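PDB 4KPP: putative uncharacterized protein from Archaeoglobus fulgidus, which probably exchanges protons for calcium ions across the cell membrane, as a member of the sodium/calcium exchanger family. Local coordinates for residues 102-107 with 287-292; 153-158 with 163-168. All coordinates share one frame; numbering follows the deposited sequence.

Contact 1 of 2, residues 102-107 with 287-292; sequences ANMTGA and TLLIGT
With CG opposite the backbone N (chi1 -169°), Met-104 reaches toward 287-292, where CG meets Leu-289 and SD meets Ile-290; the bends at chi2 and chi3 (80°) turn the terminal CE back over Thr-105 of its own helix while SD stays forward. Leu-289 meets it with chi1 at -140°, well off a staggered value, which carries one methyl forward: CD1 of Leu-289 rests 3.6 Å from CG of Met-104. The side chains of Met-104 and Leu-289 slide past each other in opposite directions. The sulfur finds a second neighbour, with SD of Met-104 3.5 Å from CG1 of Ile-290 and 4.2 Å from that residue's CD1; these two side chains cross at a slant. Met-104 thus fits over both residues, and between the two segments the contact is made by apolar side chains. On the second helix, the OG1 of Thr-292 turns back to bond O of Leu-288 at 2.7 Å, coming from above the carbonyl plane; that oxygen also takes the amide N of Thr-292, at 2.8 Å. The contact joins helix 96-127 to helix 288-299, which fall in the two separate sodium/calcium exchanger family matches of the chain. Asp-82 of helix 76-91 touches both Met-104 and Asn-103, whose ND2 bonds O of Val-246. Thr-105 faces helix 311-331, and Ile-290 packs on Phe-169 of helix 163-182.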
# COMPACT_ATOMS: atom_id res chain seq x y z
N ALA A 102 -10.76 -8.56 -3.99
CA ALA A 102 -11.50 -7.46 -3.38
C ALA A 102 -10.63 -6.68 -2.39
O ALA A 102 -10.70 -5.45 -2.34
CB ALA A 102 -12.76 -7.98 -2.70
N ASN A 103 -9.84 -7.39 -1.61
CA ASN A 103 -8.95 -6.75 -0.63
C ASN A 103 -7.84 -5.96 -1.32
O ASN A 103 -7.47 -4.87 -0.87
CB ASN A 103 -8.36 -7.80 0.32
CG ASN A 103 -7.49 -7.17 1.39
OD1 ASN A 103 -6.27 -7.09 1.25
ND2 ASN A 103 -8.12 -6.74 2.48
N MET A 104 -7.32 -6.51 -2.40
CA MET A 104 -6.26 -5.88 -3.17
C MET A 104 -6.75 -4.59 -3.84
O MET A 104 -6.07 -3.56 -3.81
CB MET A 104 -5.75 -6.85 -4.23
CG MET A 104 -4.48 -6.41 -4.92
SD MET A 104 -4.69 -6.35 -6.71
CE MET A 104 -5.51 -4.79 -6.89
N THR A 105 -7.92 -4.66 -4.46
CA THR A 105 -8.50 -3.50 -5.13
C THR A 105 -8.91 -2.45 -4.12
O THR A 105 -8.78 -1.24 -4.36
CB THR A 105 -9.70 -3.90 -6.01
OG1 THR A 105 -10.64 -4.64 -5.22
CG2 THR A 105 -9.25 -4.75 -7.19
N GLY A 106 -9.41 -2.91 -2.97
CA GLY A 106 -9.76 -2.01 -1.89
C GLY A 106 -8.56 -1.23 -1.41
O GLY A 106 -8.61 -0.01 -1.24
N ALA A 107 -7.45 -1.94 -1.20
CA ALA A 107 -6.22 -1.32 -0.74
C ALA A 107 -5.75 -0.24 -1.71
O ALA A 107 -5.45 0.88 -1.29
CB ALA A 107 -5.13 -2.37 -0.53
N THR A 287 1.60 -3.62 -8.31
CA THR A 287 2.50 -4.51 -9.04
C THR A 287 2.81 -5.78 -8.23
O THR A 287 2.24 -6.84 -8.49
CB THR A 287 3.83 -3.82 -9.43
OG1 THR A 287 4.44 -3.24 -8.26
CG2 THR A 287 3.60 -2.74 -10.47
N LEU A 288 3.70 -5.64 -7.25
CA LEU A 288 4.12 -6.77 -6.41
C LEU A 288 2.95 -7.46 -5.71
O LEU A 288 2.92 -8.69 -5.60
CB LEU A 288 5.16 -6.31 -5.38
CG LEU A 288 5.73 -7.41 -4.48
CD1 LEU A 288 6.61 -8.38 -5.27
CD2 LEU A 288 6.50 -6.82 -3.31
N LEU A 289 1.99 -6.67 -5.23
CA LEU A 289 0.84 -7.20 -4.51
C LEU A 289 0.01 -8.13 -5.39
O LEU A 289 -0.39 -9.20 -4.95
CB LEU A 289 -0.04 -6.06 -3.99
CG LEU A 289 -0.65 -6.19 -2.59
CD1 LEU A 289 -1.96 -5.42 -2.49
CD2 LEU A 289 -0.84 -7.65 -2.17
N ILE A 290 -0.25 -7.70 -6.62
CA ILE A 290 -1.04 -8.50 -7.54
C ILE A 290 -0.34 -9.82 -7.83
O ILE A 290 -0.96 -10.88 -7.80
CB ILE A 290 -1.31 -7.76 -8.86
CG1 ILE A 290 -1.76 -6.33 -8.58
CG2 ILE A 290 -2.34 -8.52 -9.69
CD1 ILE A 290 -2.06 -5.52 -9.83
N GLY A 291 0.96 -9.74 -8.10
CA GLY A 291 1.76 -10.93 -8.33
C GLY A 291 1.76 -11.85 -7.12
O GLY A 291 1.67 -13.07 -7.26
N THR A 292 1.85 -11.26 -5.94
CA THR A 292 1.91 -12.03 -4.70
C THR A 292 0.66 -12.87 -4.46
O THR A 292 0.76 -14.05 -4.15
CB THR A 292 2.16 -11.12 -3.48
OG1 THR A 292 3.42 -10.45 -3.63
CG2 THR A 292 2.18 -11.93 -2.20

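Contact 2 of 2, residues 153-158 with 163-168; sequences FTLPLK and PFDALV. With OLB ((2S)-2,3-dihydroxypropyl (9Z)-octadec-9-enoate), chain E.
A tight helical hairpin near the edge of the fold is closed here: helix 138-152 gives way to the short helix 155-158, and after a brief strand the chain turns back into helix 163-182. Lys-158 and Asp-165 reach for each other from opposite directions to form a salt bridge. The lysine chain kinks at its third torsion (chi3 47°), which swings its amine to the acid. NZ of Lys-158 is modelled 2.3 Å from OD2 of Asp-165, too short to be taken literally at this resolution. Leu-155 flanks the acid, its methyl CD2 lying 3.4 Å from OD2 of Asp-165. A monoolein molecule lies alongside the pair: its O23 is 3.6 Å from CD of Lys-158, while its tail carbon C16 meets the ring edge of Phe-164, 3.8 Å from CE2. Val-168 brushes the same tail, with CG1 4.0 Å from C13 of the lipid. Asp-165 also takes Tyr-151 OH on OD1 and the amide N of Ser-162 on OD2. With two neutral donors and one ammonium on it, the buried carboxylate of helix 163-182 is bonded to first arm, short helix and turn, and would probably favour the ionised form.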
# COMPACT_ATOMS: atom_id res chain seq x y z
N PHE A 153 -5.41 -3.66 -17.40
CA PHE A 153 -6.61 -3.59 -18.23
C PHE A 153 -6.86 -4.88 -19.01
O PHE A 153 -7.93 -5.08 -19.56
CB PHE A 153 -6.54 -2.41 -19.20
CG PHE A 153 -7.00 -1.11 -18.61
CD1 PHE A 153 -8.29 -0.97 -18.13
CD2 PHE A 153 -6.15 -0.01 -18.57
CE1 PHE A 153 -8.72 0.23 -17.59
CE2 PHE A 153 -6.57 1.19 -18.03
CZ PHE A 153 -7.86 1.31 -17.54
N THR A 154 -5.85 -5.75 -19.06
CA THR A 154 -5.98 -7.01 -19.79
C THR A 154 -6.53 -8.11 -18.90
O THR A 154 -6.78 -9.22 -19.36
CB THR A 154 -4.63 -7.46 -20.39
OG1 THR A 154 -3.73 -7.80 -19.34
CG2 THR A 154 -4.03 -6.35 -21.24
N LEU A 155 -6.71 -7.80 -17.62
CA LEU A 155 -7.21 -8.78 -16.66
C LEU A 155 -8.73 -9.03 -16.68
O LEU A 155 -9.15 -10.18 -16.66
CB LEU A 155 -6.72 -8.45 -15.24
CG LEU A 155 -5.20 -8.37 -15.07
CD1 LEU A 155 -4.83 -8.15 -13.61
CD2 LEU A 155 -4.53 -9.61 -15.64
N PRO A 156 -9.56 -7.96 -16.72
CA PRO A 156 -11.00 -8.21 -16.77
C PRO A 156 -11.44 -8.88 -18.07
O PRO A 156 -12.48 -9.54 -18.09
CB PRO A 156 -11.60 -6.80 -16.69
CG PRO A 156 -10.54 -5.97 -16.08
CD PRO A 156 -9.26 -6.52 -16.60
N LEU A 157 -10.66 -8.70 -19.13
CA LEU A 157 -10.94 -9.34 -20.42
C LEU A 157 -10.84 -10.86 -20.33
O LEU A 157 -11.79 -11.57 -20.65
CB LEU A 157 -9.97 -8.83 -21.49
CG LEU A 157 -10.25 -7.43 -22.04
CD1 LEU A 157 -9.21 -7.06 -23.10
CD2 LEU A 157 -11.66 -7.36 -22.61
N LYS A 158 -9.68 -11.34 -19.89
CA LYS A 158 -9.43 -12.76 -19.74
C LYS A 158 -10.32 -13.37 -18.66
O LYS A 158 -10.73 -14.52 -18.77
CB LYS A 158 -7.97 -13.00 -19.36
CG LYS A 158 -6.96 -12.60 -20.42
CD LYS A 158 -5.62 -12.28 -19.78
CE LYS A 158 -5.21 -13.35 -18.79
NZ LYS A 158 -3.94 -13.01 -18.11
N PRO A 163 -0.38 -17.24 -13.74
CA PRO A 163 0.99 -17.28 -13.22
C PRO A 163 1.94 -16.39 -14.03
O PRO A 163 2.90 -15.85 -13.47
CB PRO A 163 1.38 -18.75 -13.40
CG PRO A 163 0.10 -19.49 -13.25
CD PRO A 163 -0.97 -18.59 -13.83
N PHE A 164 1.66 -16.24 -15.32
CA PHE A 164 2.46 -15.37 -16.17
C PHE A 164 2.20 -13.90 -15.87
O PHE A 164 3.12 -13.09 -15.88
CB PHE A 164 2.19 -15.65 -17.66
CG PHE A 164 2.99 -14.78 -18.59
CD1 PHE A 164 4.31 -15.10 -18.89
CD2 PHE A 164 2.43 -13.65 -19.15
CE1 PHE A 164 5.05 -14.30 -19.74
CE2 PHE A 164 3.17 -12.84 -20.00
CZ PHE A 164 4.48 -13.17 -20.30
N ASP A 165 0.94 -13.57 -15.61
CA ASP A 165 0.57 -12.22 -15.19
C ASP A 165 1.35 -11.83 -13.95
O ASP A 165 1.91 -10.73 -13.87
CB ASP A 165 -0.93 -12.12 -14.89
CG ASP A 165 -1.78 -12.18 -16.14
OD1 ASP A 165 -1.28 -11.80 -17.22
OD2 ASP A 165 -2.95 -12.59 -16.03
N ALA A 166 1.38 -12.73 -12.97
CA ALA A 166 2.09 -12.50 -11.73
C ALA A 166 3.57 -12.29 -12.01
O ALA A 166 4.21 -11.42 -11.41
CB ALA A 166 1.89 -13.67 -10.78
N LEU A 167 4.11 -13.07 -12.95
CA LEU A 167 5.50 -12.94 -13.36
C LEU A 167 5.78 -11.55 -13.92
O LEU A 167 6.81 -10.94 -13.63
CB LEU A 167 5.84 -14.00 -14.41
CG LEU A 167 7.21 -14.69 -14.33
CD1 LEU A 167 7.36 -15.71 -15.45
CD2 LEU A 167 8.35 -13.69 -14.36
N VAL A 168 4.84 -11.04 -14.72
CA VAL A 168 4.96 -9.70 -15.29
C VAL A 168 4.95 -8.62 -14.21
O VAL A 168 5.85 -7.78 -14.15
CB VAL A 168 3.84 -9.42 -16.31
CG1 VAL A 168 3.94 -7.99 -16.82
CG2 VAL A 168 3.91 -10.40 -17.46
C1 OLB E . -0.05 -9.35 -23.06
C2 OLB E . -0.63 -8.03 -23.46
C3 OLB E . 0.06 -6.94 -22.71
C4 OLB E . 0.04 -5.69 -23.51
C5 OLB E . -0.77 -4.65 -22.82
O19 OLB E . 1.13 -9.59 -23.27
O20 OLB E . -0.84 -10.30 -22.46
C21 OLB E . -0.29 -11.53 -22.16
C22 OLB E . -1.13 -12.19 -21.13
O23 OLB E . -2.36 -11.58 -21.09
C24 OLB E . -1.30 -13.64 -21.48
C6 OLB E . 0.05 -3.99 -21.76
C7 OLB E . 1.18 -3.25 -22.39
C8 OLB E . 1.75 -2.28 -21.41
C9 OLB E . 2.36 -3.02 -20.27
C10 OLB E . 3.77 -3.49 -20.37
C11 OLB E . 4.17 -4.79 -19.76
C12 OLB E . 5.53 -5.16 -20.27
C13 OLB E . 5.74 -6.63 -20.15
C14 OLB E . 4.88 -7.36 -21.13
C15 OLB E . 5.13 -8.82 -20.98
C16 OLB E . 4.17 -9.60 -21.82
C17 OLB E . 4.40 -9.30 -23.27
C18 OLB E . 4.53 -10.56 -24.05

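In the fold
Helix 163-182 connects the two contacts: it carries one segment of contact 2 and lies against the 287-292 segment of contact 1. Their centres are 13 Å apart, and they meet directly where CB of Ala-166 comes within 3.6 Å of O of Gly-291. Both segments of contact 2 lie between the two segments of contact 1 in sequence. Contact 1 lies deeper, its centre about 9 Å from the centre of the chain, against about 20 Å for that of contact 2. The monoolein touches contact 2 but stays about 12 Å from the side chain of Ile-290 at the nearest atoms. Neither belongs to the calcium site of Ile-330, Asp-333, Lys-335 and Glu-340.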